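Local coordinates for protein beta-hexosaminidase (Neisseria gonorrhoeae, PDB 6JTJ) that probably takes part in peptidoglycan recycling by hydrolysing terminal beta-1,4-linked N-acetylglucosamine from peptide-linked cell-wall fragments, at residues P40-G45 / A94-E99; I73-N78 / V324-D329; T141-V146 / A193-K198; G158-F163 / Y352-L357; K210-H215 / A239-F244. All coordinates share one frame; numbering follows the deposited sequence.

Contact 1: P40-G45 / A94-E99; sequences PHIPRG and ALRTPE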
# COMPACT_ATOMS: atom_id res chain seq x y z
N PRO C 40 26.90 27.09 -13.13
CA PRO C 40 25.83 27.80 -13.86
C PRO C 40 24.66 28.26 -12.97
O PRO C 40 24.24 27.54 -12.06
CB PRO C 40 25.35 26.78 -14.90
CG PRO C 40 25.82 25.45 -14.40
CD PRO C 40 27.06 25.70 -13.59
N HIS C 41 24.14 29.45 -13.26
CA HIS C 41 22.96 29.95 -12.58
C HIS C 41 21.73 29.70 -13.46
O HIS C 41 21.55 30.36 -14.48
CB HIS C 41 23.07 31.42 -12.24
CG HIS C 41 21.94 31.91 -11.39
ND1 HIS C 41 20.72 32.28 -11.91
CD2 HIS C 41 21.83 32.05 -10.05
CE1 HIS C 41 19.91 32.64 -10.93
NE2 HIS C 41 20.57 32.51 -9.79
N ILE C 42 20.90 28.74 -13.05
CA ILE C 42 19.72 28.32 -13.80
C ILE C 42 18.53 28.25 -12.84
O ILE C 42 18.64 27.65 -11.77
CB ILE C 42 19.92 26.91 -14.39
CG1 ILE C 42 21.32 26.76 -14.99
CG2 ILE C 42 18.84 26.60 -15.42
CD1 ILE C 42 21.67 25.35 -15.43
N PRO C 43 17.40 28.88 -13.19
CA PRO C 43 16.26 28.72 -12.30
C PRO C 43 15.89 27.23 -12.10
O PRO C 43 16.12 26.39 -13.00
CB PRO C 43 15.14 29.47 -13.02
CG PRO C 43 15.82 30.41 -13.96
CD PRO C 43 17.10 29.75 -14.34
N ARG C 44 15.34 26.91 -10.94
CA ARG C 44 14.89 25.55 -10.67
C ARG C 44 13.71 25.25 -11.56
O ARG C 44 12.73 25.99 -11.57
CB ARG C 44 14.50 25.39 -9.22
CG ARG C 44 15.63 25.53 -8.23
CD ARG C 44 15.09 25.50 -6.82
NE ARG C 44 16.15 25.45 -5.82
CZ ARG C 44 16.30 26.29 -4.81
NH1 ARG C 44 15.43 27.28 -4.58
NH2 ARG C 44 17.33 26.12 -3.99
N GLY C 45 13.82 24.18 -12.35
CA GLY C 45 12.73 23.78 -13.24
C GLY C 45 11.61 23.09 -12.49
O GLY C 45 11.72 22.83 -11.30
N ALA C 94 26.28 21.06 -5.92
CA ALA C 94 27.37 21.76 -6.62
C ALA C 94 27.08 22.01 -8.10
O ALA C 94 27.73 22.85 -8.71
CB ALA C 94 28.67 20.98 -6.47
N LEU C 95 26.13 21.28 -8.69
CA LEU C 95 25.91 21.36 -10.12
C LEU C 95 25.41 22.72 -10.60
O LEU C 95 25.72 23.12 -11.72
CB LEU C 95 24.91 20.30 -10.58
CG LEU C 95 25.38 18.85 -10.49
CD1 LEU C 95 24.21 17.94 -10.83
CD2 LEU C 95 26.57 18.57 -11.40
N ARG C 96 24.64 23.41 -9.77
CA ARG C 96 23.96 24.62 -10.23
C ARG C 96 23.41 25.41 -9.07
O ARG C 96 23.42 24.94 -7.94
CB ARG C 96 22.82 24.27 -11.20
CG ARG C 96 21.83 23.24 -10.64
CD ARG C 96 20.93 22.63 -11.71
NE ARG C 96 19.77 23.47 -12.01
CZ ARG C 96 18.83 23.15 -12.89
NH1 ARG C 96 18.90 22.00 -13.57
NH2 ARG C 96 17.82 23.99 -13.11
N THR C 97 22.98 26.62 -9.38
CA THR C 97 22.40 27.55 -8.42
C THR C 97 21.18 28.21 -9.06
O THR C 97 21.21 28.48 -10.25
CB THR C 97 23.40 28.66 -8.06
OG1 THR C 97 24.63 28.06 -7.69
CG2 THR C 97 22.89 29.54 -6.91
N PRO C 98 20.10 28.44 -8.29
CA PRO C 98 19.84 27.93 -6.94
C PRO C 98 19.99 26.41 -6.88
O PRO C 98 19.68 25.71 -7.86
CB PRO C 98 18.40 28.35 -6.68
CG PRO C 98 18.19 29.54 -7.55
CD PRO C 98 18.98 29.25 -8.79
N GLU C 99 20.48 25.92 -5.76
CA GLU C 99 20.82 24.52 -5.64
C GLU C 99 19.55 23.68 -5.74
O GLU C 99 18.49 24.06 -5.25
CB GLU C 99 21.54 24.26 -4.32
CG GLU C 99 22.86 25.04 -4.22
CD GLU C 99 23.58 24.83 -2.90
OE1 GLU C 99 22.91 24.59 -1.88
OE2 GLU C 99 24.83 24.94 -2.86
O HOH W 1 18.68 25.47 -10.50

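Contact 2: I73-N78 / V324-D329; sequences ILFRRN and VCNRPD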
# COMPACT_ATOMS: atom_id res chain seq x y z
N ILE C 73 14.40 13.59 -5.63
CA ILE C 73 13.91 12.78 -4.53
C ILE C 73 14.83 11.58 -4.40
O ILE C 73 15.14 10.93 -5.39
CB ILE C 73 12.42 12.34 -4.70
CG1 ILE C 73 11.98 11.40 -3.58
CG2 ILE C 73 12.19 11.62 -6.02
CD1 ILE C 73 10.48 11.14 -3.58
N LEU C 74 15.24 11.30 -3.16
CA LEU C 74 16.08 10.15 -2.88
C LEU C 74 15.29 9.00 -2.27
O LEU C 74 14.21 9.19 -1.70
CB LEU C 74 17.21 10.54 -1.93
CG LEU C 74 18.17 11.61 -2.46
CD1 LEU C 74 19.16 12.00 -1.39
CD2 LEU C 74 18.90 11.13 -3.71
N PHE C 75 15.85 7.80 -2.41
CA PHE C 75 15.24 6.57 -1.95
C PHE C 75 16.30 5.74 -1.24
O PHE C 75 17.47 6.12 -1.20
CB PHE C 75 14.67 5.79 -3.13
CG PHE C 75 13.53 6.49 -3.81
CD1 PHE C 75 12.26 6.44 -3.27
CD2 PHE C 75 13.73 7.21 -4.97
CE1 PHE C 75 11.21 7.08 -3.88
CE2 PHE C 75 12.69 7.86 -5.59
CZ PHE C 75 11.42 7.78 -5.05
N ARG C 76 15.89 4.59 -0.70
CA ARG C 76 16.82 3.73 0.02
C ARG C 76 18.00 3.27 -0.85
O ARG C 76 19.09 3.11 -0.35
CB ARG C 76 16.10 2.52 0.62
CG ARG C 76 17.01 1.65 1.49
CD ARG C 76 16.24 0.65 2.32
NE ARG C 76 15.47 1.28 3.40
CZ ARG C 76 14.65 0.63 4.22
NH1 ARG C 76 14.51 -0.70 4.13
NH2 ARG C 76 13.96 1.29 5.14
N ARG C 77 17.76 3.05 -2.14
CA ARG C 77 18.82 2.63 -3.07
C ARG C 77 19.92 3.67 -3.24
O ARG C 77 20.99 3.36 -3.76
CB ARG C 77 18.24 2.31 -4.45
CG ARG C 77 17.67 3.52 -5.17
CD ARG C 77 17.28 3.18 -6.60
NE ARG C 77 17.03 4.42 -7.34
CZ ARG C 77 15.84 4.99 -7.49
NH1 ARG C 77 14.74 4.43 -6.99
NH2 ARG C 77 15.74 6.12 -8.18
N ASN C 78 19.67 4.89 -2.80
CA ASN C 78 20.66 5.95 -2.85
C ASN C 78 21.44 6.07 -1.55
O ASN C 78 22.24 7.00 -1.39
CB ASN C 78 19.99 7.29 -3.14
CG ASN C 78 19.14 7.25 -4.38
OD1 ASN C 78 17.94 7.53 -4.32
ND2 ASN C 78 19.74 6.90 -5.51
N VAL C 324 8.93 12.37 -11.36
CA VAL C 324 9.18 11.29 -12.31
C VAL C 324 10.27 10.42 -11.73
O VAL C 324 11.43 10.75 -11.82
CB VAL C 324 9.62 11.84 -13.69
CG1 VAL C 324 9.66 10.73 -14.73
CG2 VAL C 324 8.66 12.94 -14.15
N CYS C 325 9.86 9.32 -11.11
CA CYS C 325 10.74 8.48 -10.34
C CYS C 325 11.04 7.15 -11.01
O CYS C 325 10.21 6.58 -11.70
CB CYS C 325 10.12 8.22 -8.97
SG CYS C 325 9.64 9.73 -8.10
N ASN C 326 12.25 6.66 -10.78
CA ASN C 326 12.71 5.34 -11.26
C ASN C 326 12.76 5.20 -12.78
O ASN C 326 12.80 4.09 -13.27
CB ASN C 326 11.84 4.21 -10.69
CG ASN C 326 11.51 4.40 -9.22
OD1 ASN C 326 12.41 4.54 -8.40
ND2 ASN C 326 10.22 4.41 -8.88
N ARG C 327 12.72 6.31 -13.52
CA ARG C 327 12.61 6.25 -14.97
C ARG C 327 13.37 7.40 -15.61
O ARG C 327 12.78 8.32 -16.19
CB ARG C 327 11.14 6.28 -15.40
CG ARG C 327 10.34 5.04 -15.01
CD ARG C 327 10.86 3.77 -15.67
NE ARG C 327 10.74 3.86 -17.13
CZ ARG C 327 9.63 3.59 -17.82
NH1 ARG C 327 8.52 3.18 -17.21
NH2 ARG C 327 9.63 3.72 -19.14
N PRO C 328 14.71 7.35 -15.52
CA PRO C 328 15.50 8.40 -16.16
C PRO C 328 15.29 8.50 -17.69
O PRO C 328 15.48 9.58 -18.28
CB PRO C 328 16.94 8.01 -15.81
CG PRO C 328 16.89 6.58 -15.38
CD PRO C 328 15.53 6.37 -14.80
N ASP C 329 14.88 7.41 -18.31
CA ASP C 329 14.48 7.42 -19.72
C ASP C 329 13.29 8.35 -19.97
O ASP C 329 13.26 9.06 -20.98
CB ASP C 329 14.16 6.00 -20.23
CG ASP C 329 13.06 5.32 -19.43
OD1 ASP C 329 13.21 5.18 -18.19
OD2 ASP C 329 12.03 4.94 -20.03

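Contact 3: T141-V146 / A193-K198; sequences TAAGQV and ALALQK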
# COMPACT_ATOMS: atom_id res chain seq x y z
N THR C 141 4.06 17.16 22.69
CA THR C 141 5.46 17.24 23.06
C THR C 141 6.26 16.15 22.38
O THR C 141 7.37 16.38 21.88
CB THR C 141 5.61 17.10 24.59
OG1 THR C 141 4.88 18.15 25.23
CG2 THR C 141 7.07 17.17 25.02
N ALA C 142 5.70 14.95 22.38
CA ALA C 142 6.37 13.83 21.74
C ALA C 142 6.48 14.07 20.23
O ALA C 142 7.54 13.85 19.64
CB ALA C 142 5.61 12.54 22.02
N ALA C 143 5.40 14.55 19.61
CA ALA C 143 5.40 14.87 18.17
C ALA C 143 6.48 15.89 17.82
O ALA C 143 7.20 15.72 16.84
CB ALA C 143 4.03 15.36 17.74
N GLY C 144 6.64 16.91 18.66
CA GLY C 144 7.68 17.94 18.44
C GLY C 144 9.07 17.37 18.45
O GLY C 144 9.92 17.72 17.61
N GLN C 145 9.33 16.45 19.36
CA GLN C 145 10.63 15.78 19.43
C GLN C 145 10.88 14.86 18.25
O GLN C 145 11.98 14.83 17.70
CB GLN C 145 10.75 14.95 20.73
CG GLN C 145 10.77 15.79 22.02
CD GLN C 145 11.88 16.88 22.03
OE1 GLN C 145 13.07 16.60 21.91
NE2 GLN C 145 11.45 18.15 22.06
N VAL C 146 9.85 14.13 17.83
CA VAL C 146 9.99 13.29 16.62
C VAL C 146 10.33 14.16 15.42
O VAL C 146 11.27 13.87 14.70
CB VAL C 146 8.71 12.46 16.36
CG1 VAL C 146 8.79 11.79 15.00
CG2 VAL C 146 8.54 11.41 17.45
N ALA C 193 -0.10 17.05 13.89
CA ALA C 193 0.62 17.49 12.69
C ALA C 193 1.28 18.84 12.93
O ALA C 193 2.44 19.04 12.58
CB ALA C 193 -0.35 17.55 11.51
N LEU C 194 0.54 19.79 13.50
CA LEU C 194 1.09 21.12 13.79
C LEU C 194 2.28 21.07 14.74
O LEU C 194 3.29 21.75 14.54
CB LEU C 194 0.00 22.02 14.37
CG LEU C 194 -1.09 22.46 13.41
CD1 LEU C 194 -2.27 23.05 14.18
CD2 LEU C 194 -0.56 23.47 12.41
N ALA C 195 2.20 20.18 15.73
CA ALA C 195 3.32 19.98 16.65
C ALA C 195 4.51 19.35 15.96
O ALA C 195 5.68 19.71 16.22
CB ALA C 195 2.88 19.12 17.83
N LEU C 196 4.24 18.37 15.10
CA LEU C 196 5.34 17.77 14.34
C LEU C 196 5.99 18.85 13.48
O LEU C 196 7.22 18.91 13.37
CB LEU C 196 4.84 16.63 13.45
CG LEU C 196 5.96 15.87 12.72
CD1 LEU C 196 6.45 14.69 13.54
CD2 LEU C 196 5.47 15.37 11.38
N GLN C 197 5.16 19.67 12.85
CA GLN C 197 5.63 20.72 11.94
C GLN C 197 6.60 21.69 12.64
O GLN C 197 7.64 22.04 12.09
CB GLN C 197 4.43 21.47 11.34
CG GLN C 197 4.79 22.68 10.48
CD GLN C 197 3.62 23.20 9.69
OE1 GLN C 197 3.49 22.94 8.49
NE2 GLN C 197 2.70 23.90 10.37
N LYS C 198 6.28 22.08 13.87
CA LYS C 198 7.18 22.93 14.68
C LYS C 198 8.50 22.24 14.98
O LYS C 198 9.57 22.85 14.91
CB LYS C 198 6.51 23.32 15.99
CG LYS C 198 5.43 24.36 15.83
CD LYS C 198 4.87 24.83 17.17
CE LYS C 198 3.51 25.45 16.97
NZ LYS C 198 2.64 25.23 18.15

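Contact 4: G158-F163 / Y352-L357; sequences GIDLSF and YMENSL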
# COMPACT_ATOMS: atom_id res chain seq x y z
N GLY C 158 22.44 17.10 4.22
CA GLY C 158 22.22 17.96 3.05
C GLY C 158 20.85 17.82 2.40
O GLY C 158 20.67 18.25 1.26
N ILE C 159 19.90 17.23 3.12
CA ILE C 159 18.54 17.04 2.62
C ILE C 159 17.76 18.30 2.95
O ILE C 159 17.95 18.89 4.00
CB ILE C 159 17.85 15.86 3.33
CG1 ILE C 159 18.69 14.56 3.21
CG2 ILE C 159 16.45 15.66 2.80
CD1 ILE C 159 18.86 14.02 1.82
N ASP C 160 16.87 18.73 2.06
CA ASP C 160 16.08 19.94 2.34
C ASP C 160 14.79 19.67 3.10
O ASP C 160 14.42 20.43 3.99
CB ASP C 160 15.76 20.67 1.04
CG ASP C 160 16.98 21.28 0.41
OD1 ASP C 160 17.52 22.25 0.99
OD2 ASP C 160 17.39 20.81 -0.66
N LEU C 161 14.11 18.59 2.73
CA LEU C 161 12.72 18.37 3.11
C LEU C 161 12.42 16.88 3.19
O LEU C 161 12.87 16.10 2.34
CB LEU C 161 11.86 18.99 2.02
CG LEU C 161 10.36 18.76 1.98
CD1 LEU C 161 9.67 19.69 2.97
CD2 LEU C 161 9.84 19.05 0.60
N SER C 162 11.66 16.48 4.21
CA SER C 162 10.99 15.18 4.22
C SER C 162 9.53 15.34 3.83
O SER C 162 8.87 16.30 4.23
CB SER C 162 11.07 14.54 5.60
OG SER C 162 10.35 13.32 5.63
N PHE C 163 9.02 14.41 3.03
CA PHE C 163 7.63 14.42 2.62
C PHE C 163 6.76 13.87 3.77
O PHE C 163 6.37 12.72 3.77
CB PHE C 163 7.41 13.63 1.31
CG PHE C 163 8.03 14.28 0.08
CD1 PHE C 163 7.83 15.62 -0.18
CD2 PHE C 163 8.78 13.55 -0.83
CE1 PHE C 163 8.37 16.22 -1.31
CE2 PHE C 163 9.32 14.15 -1.97
CZ PHE C 163 9.11 15.49 -2.21
N TYR C 352 10.98 28.52 -0.62
CA TYR C 352 10.38 28.32 0.69
C TYR C 352 10.74 26.94 1.29
O TYR C 352 10.83 26.81 2.51
CB TYR C 352 8.86 28.47 0.57
CG TYR C 352 8.12 28.49 1.90
CD1 TYR C 352 8.25 29.56 2.78
CD2 TYR C 352 7.27 27.45 2.24
CE1 TYR C 352 7.55 29.59 3.99
CE2 TYR C 352 6.57 27.46 3.43
CZ TYR C 352 6.72 28.52 4.31
OH TYR C 352 6.01 28.49 5.49
N MET C 353 10.99 25.94 0.45
CA MET C 353 11.35 24.59 0.92
C MET C 353 12.83 24.38 1.23
O MET C 353 13.20 23.33 1.74
CB MET C 353 10.90 23.55 -0.10
CG MET C 353 9.38 23.47 -0.26
SD MET C 353 8.89 22.11 -1.35
CE MET C 353 9.87 22.37 -2.83
N GLU C 354 13.68 25.36 0.90
CA GLU C 354 15.12 25.20 1.15
C GLU C 354 15.35 25.03 2.65
O GLU C 354 14.67 25.64 3.47
CB GLU C 354 15.96 26.37 0.64
CG GLU C 354 17.35 25.92 0.18
CD GLU C 354 18.14 26.99 -0.55
OE1 GLU C 354 19.11 26.66 -1.29
OE2 GLU C 354 17.77 28.19 -0.39
N ASN C 355 16.30 24.17 2.99
CA ASN C 355 16.64 23.96 4.38
C ASN C 355 17.15 25.26 4.99
O ASN C 355 17.90 26.00 4.36
CB ASN C 355 17.72 22.90 4.54
CG ASN C 355 17.69 22.27 5.92
OD1 ASN C 355 18.05 22.91 6.89
ND2 ASN C 355 17.28 21.01 6.00
N SER C 356 16.71 25.55 6.20
CA SER C 356 17.05 26.81 6.84
C SER C 356 18.32 26.72 7.71
O SER C 356 18.79 27.73 8.18
CB SER C 356 15.83 27.33 7.64
OG SER C 356 15.52 26.48 8.72
N LEU C 357 18.86 25.52 7.95
CA LEU C 357 20.06 25.34 8.78
C LEU C 357 21.30 25.06 7.96
O LEU C 357 21.26 24.25 7.05
CB LEU C 357 19.88 24.15 9.72
CG LEU C 357 18.85 24.23 10.84
CD1 LEU C 357 18.98 22.99 11.71
CD2 LEU C 357 19.02 25.47 11.69
O HOH W 2 12.32 22.23 4.13

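Contact 5: K210-H215 / A239-F244; sequences KHFPGH and ADLAPF. With NAG (2-acetamido-2-deoxy-beta-D-glucopyranose), chain I.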
# COMPACT_ATOMS: atom_id res chain seq x y z
N LYS C 210 0.14 15.10 3.24
CA LYS C 210 -0.26 14.03 2.33
C LYS C 210 -1.51 13.34 2.88
O LYS C 210 -1.61 13.20 4.10
CB LYS C 210 0.84 12.97 2.25
CG LYS C 210 2.23 13.52 2.12
CD LYS C 210 3.21 12.46 1.60
CE LYS C 210 3.56 11.41 2.63
NZ LYS C 210 4.92 10.85 2.33
N HIS C 211 -2.46 12.87 2.05
CA HIS C 211 -2.49 13.00 0.59
C HIS C 211 -3.77 13.72 0.27
O HIS C 211 -4.85 13.18 0.45
CB HIS C 211 -2.45 11.62 -0.07
CG HIS C 211 -1.30 10.79 0.36
ND1 HIS C 211 -1.25 10.14 1.58
CD2 HIS C 211 -0.13 10.49 -0.26
CE1 HIS C 211 -0.12 9.47 1.68
NE2 HIS C 211 0.57 9.67 0.58
N PHE C 212 -3.65 14.97 -0.18
CA PHE C 212 -4.79 15.86 -0.36
C PHE C 212 -5.76 15.30 -1.39
O PHE C 212 -5.32 14.88 -2.47
CB PHE C 212 -4.30 17.23 -0.86
CG PHE C 212 -5.42 18.20 -1.12
CD1 PHE C 212 -5.93 18.97 -0.08
CD2 PHE C 212 -5.95 18.33 -2.37
CE1 PHE C 212 -6.95 19.85 -0.29
CE2 PHE C 212 -6.98 19.24 -2.61
CZ PHE C 212 -7.48 20.00 -1.57
N PRO C 213 -7.07 15.35 -1.11
CA PRO C 213 -7.78 15.91 0.02
C PRO C 213 -8.11 14.91 1.13
O PRO C 213 -8.91 15.25 2.03
CB PRO C 213 -9.07 16.39 -0.63
CG PRO C 213 -9.34 15.33 -1.64
CD PRO C 213 -8.01 14.88 -2.14
N GLY C 214 -7.48 13.73 1.12
CA GLY C 214 -7.66 12.75 2.20
C GLY C 214 -7.78 11.34 1.67
O GLY C 214 -8.72 11.02 0.96
N HIS C 215 -6.81 10.51 2.01
CA HIS C 215 -6.69 9.14 1.50
C HIS C 215 -7.25 8.11 2.50
O HIS C 215 -7.24 6.90 2.23
CB HIS C 215 -5.20 8.86 1.27
CG HIS C 215 -4.91 7.80 0.25
ND1 HIS C 215 -5.45 6.53 0.31
CD2 HIS C 215 -4.09 7.80 -0.83
CE1 HIS C 215 -5.00 5.80 -0.70
NE2 HIS C 215 -4.17 6.55 -1.41
N ALA C 239 -14.38 16.71 8.00
CA ALA C 239 -13.38 15.82 8.60
C ALA C 239 -12.06 15.86 7.85
O ALA C 239 -11.14 16.58 8.27
CB ALA C 239 -13.94 14.39 8.67
N ASP C 240 -11.96 15.11 6.74
CA ASP C 240 -10.64 14.83 6.12
C ASP C 240 -9.90 16.10 5.66
O ASP C 240 -8.68 16.18 5.76
CB ASP C 240 -10.80 13.90 4.94
CG ASP C 240 -11.52 12.60 5.30
OD1 ASP C 240 -12.66 12.67 5.77
OD2 ASP C 240 -10.95 11.51 5.08
N LEU C 241 -10.65 17.11 5.21
CA LEU C 241 -10.05 18.36 4.75
C LEU C 241 -9.56 19.26 5.85
O LEU C 241 -8.68 20.10 5.62
CB LEU C 241 -11.02 19.15 3.85
CG LEU C 241 -11.01 18.69 2.40
CD1 LEU C 241 -12.26 19.19 1.66
CD2 LEU C 241 -9.76 19.13 1.68
N ALA C 242 -10.11 19.14 7.04
CA ALA C 242 -9.82 20.12 8.08
C ALA C 242 -8.33 20.20 8.42
O ALA C 242 -7.80 21.30 8.58
CB ALA C 242 -10.66 19.87 9.32
N PRO C 243 -7.63 19.05 8.53
CA PRO C 243 -6.18 19.16 8.83
C PRO C 243 -5.38 19.86 7.73
O PRO C 243 -4.41 20.55 8.03
CB PRO C 243 -5.73 17.70 8.99
CG PRO C 243 -6.98 16.94 9.32
CD PRO C 243 -8.13 17.67 8.67
N PHE C 244 -5.79 19.70 6.48
CA PHE C 244 -5.15 20.38 5.38
C PHE C 244 -5.37 21.89 5.48
O PHE C 244 -4.42 22.65 5.34
CB PHE C 244 -5.64 19.85 4.03
CG PHE C 244 -5.15 18.44 3.71
CD1 PHE C 244 -3.90 18.23 3.18
CD2 PHE C 244 -5.96 17.35 3.96
CE1 PHE C 244 -3.46 16.95 2.90
CE2 PHE C 244 -5.53 16.06 3.68
CZ PHE C 244 -4.26 15.86 3.17
C1 NAG I . 3.42 7.99 -3.21
C2 NAG I . 3.13 7.83 -1.71
C3 NAG I . 3.52 9.08 -0.96
C4 NAG I . 4.95 9.50 -1.31
C5 NAG I . 5.10 9.75 -2.80
C6 NAG I . 6.56 9.99 -3.17
C7 NAG I . 1.22 6.66 -0.60
C8 NAG I . 2.21 5.82 0.09
N2 NAG I . 1.74 7.57 -1.43
O1 NAG I . 3.54 6.73 -3.83
O3 NAG I . 3.37 8.84 0.42
O4 NAG I . 5.34 10.65 -0.59
O5 NAG I . 4.67 8.60 -3.49
O6 NAG I . 7.40 8.87 -2.91
O7 NAG I . 0.00 6.49 -0.42

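Contact 1: P40-G45 / A94-E99
R44 grips the backbone carbonyl of E99 side-on: NE and NH2 both donate to the one oxygen, with NE 2.8 Å and NH2 2.7 Å from E99 O. That oxygen lies in the guanidinium plane, only 2° out of it. NH2 meets it on a lone pair, whereas NE reaches it from above the carbonyl plane. The P98 ring closes one face of the same group, its CB standing 3.5 Å from R44 CZ over the centre. An extended chain from CG to NE carries the guanidinium past the proline. P98 follows a cis peptide bond, and its CD lies over the face of the H41 imidazole in a CH-pi contact, 4.2 Å from the ring centroid. Next to these side chains the backbones form a single bridge between H41 and T97, with T97 N 3.1 Å from P40 O and I42 N 2.8 Å from T97 O. From the same segment as P98, R96 bends at chi3 (-83°): NH2 makes a weak bond to P43 O, 2.9 Å away, while NE donates to a water that in turn donates to I42 O and P98 O. Its strongest partner is L64 O, through NH1, with D66 O also held; R44 NH1 is hydrogen-bonded to Q351 OE1. These two loops lead into strands 47-49 and 101-108, at the amino-terminal end of the strands of a (beta/alpha)8 barrel.

Contact 2: I73-N78 / V324-D329
C325 points its thiol at I73 and F75, and this is the tight part of a small contact. SG lies 3.8 Å from I73 CG2 and 4.0 Å from F75 CZ. The sulfur meets the phenyl ring at its edge, 86° off the ring normal, an edge-on Cys sulfur-aromatic contact. With SG anti to its own carbonyl carbon (chi1 -53°), the thiol reaches across to the I73 and F75 side chains. I73 and C325 are both buried, and I73 also touches the bound N-acetylglucosamine, so the apolar patch backs directly onto the sugar pocket.

The more open side is polar. R77 NH1 donates to N326 OD1 over 2.7 Å, meeting the oxygen almost head-on to its carbonyl bond, yet the bond is bent at the hydrogen (131°) and the acceptor is tilted out of the guanidinium plane. The guanidinium and amide planes are well twisted against each other, and both residues remain partly exposed. What steadies the pair is D50: its OD2 forms a salt bridge with R77 NH2 and also accepts from N326 N. V225 of the second subunit packs on N326, so this rim lies at the dimer interface. In the fold, strand 69-74 runs beside strands 47-49 and 101-108, and the loop carrying C325 and N326 leaves strand 321-323 to enter helix 328-335, which places the contact at the carboxy-terminal mouth of the barrel.

Contact 3: T141-V146 / A193-K198
L196 brings the end of its side chain up to V146 and A143 with CG anti to the backbone N (chi1 -174°), and a chi2 of 90° then swings CD1 into the gap between the two helices. That one methyl makes the contacts of the L196 side chain. It sits 3.5 Å from A143 O, close against the backbone of helix 136-155, and 4.0 Å from V146 CG1, the two side chains meeting at a slant. On V146 the touching branch is CG1, anti to its own backbone N and beside the carbonyl carbon. Small residues do the rest. A143 CB and A195 CB touch methyl to methyl at 3.9 Å, and A143 is buried.

Helices 136-155 and 186-202 are neighbours in the outer layer of the (beta/alpha)8 barrel, preceding strands 161-162 and 208-212 in the chain. Their N-to-C directions run the same general way, with a signed crossing angle of -39° and a closest axis approach of 6.8 Å. Alanine and glycine at the crossing permit this intimacy: G144 CA comes within 4.7 Å of L196 CA, and it makes a CA-H...O contact with A195 O at 3.5 Å. Farther out, V146 leans on M124 and on V378 of helix 369-382, A143 meets L127 of helix 124-134, and L196 rests on P165 in the loop beyond strand 161-162.

Contact 4: G158-F163 / Y352-L357
D160 and N355 carry this contact, joining the residues just ahead of strand 161-162 to the loop after helix 346-352. From D160 CB outward, CB rests 3.8 Å from M353 O. CG, anti to the carbonyl carbon of its own residue (chi1 -69°), lies 3.9 Å from N355 N and brings the carboxylate up to the loop. OD1 takes a nearly straight bond (167°) from N355 N, 3.0 Å away, which arrives on its anti side and slightly out of the carboxylate plane; OD1 also touches N355 CB. OD2 looks the other way, accepting from I102 N and forming a salt bridge with K93.

N355 answers with its amide. ND2 donates to I159 O at 3.0 Å, in the plane of that carbonyl, although the oxygen is tilted from the amide plane; ND2 is also bonded to S155 OG. OD1 accepts from L357 N at 2.9 Å, making an Asx turn, so bonds at both ends fix the rotation of the amide. Beside this polar pair L161 CD2 packs on M353 SD, 3.8 Å apart. A water donates one bond to D160 O and its other to M353 O. Just before the strand, G158 closes the C-terminal end after helix 136-155 with a Schellman motif.

D160 is buried, but its oxygens are met by two backbone N-H groups and a lysine. Such surroundings should favour the ionised carboxylate, despite E354 OE1 standing only 5.2 Å from D160 OD1.

Contact 5: K210-H215 / A239-F244
F212 and F244 form a T-shaped pair that ties strand 208-212 of the (beta/alpha)8 barrel to helix 242-249 behind it. The edge of F212 points at the face of F244, planes 89° apart and centroids 5.4 Å apart. F212 reaches it with CG anti to the backbone N (chi1 178°), which puts CD1 over the rim of the F244 ring. The far end of that ring, CZ, presses on the strand backbone, 3.5 Å from F212 N. L241 fits alongside: its CD2 lies 3.5 Å from F212 CE1 and touches P213 CB, which itself covers one face of the F212 ring. Cis peptide bonds precede H211 and P213, and the chain turns a corner at H211; K210 and H211 point away from the helix, and their ends reach the sugar. The K210 chain bends at chi3 (-73°); E107 and F163 O hold its NZ, which donates to N-acetylglucosamine O4 and O3. H211 lies with one imidazole face on K210 CB, and D168 OD2 is bonded to its ND1. The other nitrogen, H211 NE2, meets the sugar at the ring edge, 2.9 Å from O3 of N-acetylglucosamine.

Contacts 2, 4 and 5 reach the barrel sheet; contact 4 touches both others, while contacts 2 and 5 stay about 8 Å apart at their nearest atoms. I73 CD1 of contact 2 packs 3.6 Å from F163 CE2 of contact 4, and F163 O lies 2.8 Å from K210 NZ of contact 5, probably hydrogen-bonded. I73 comes within about 4 Å of bound N-acetylglucosamine, K210 and H211 bind it, and D105 OD2 of the same chain and D221 O of the second subunit are hydrogen-bonded to it. Contact 1 touches contact 4 through a weak ion pair, R44 NH2 to E354 OE1 at 3.3 Å. Contact 3 is remote from the pocket, the L196 side chain about 13 Å from the sugar.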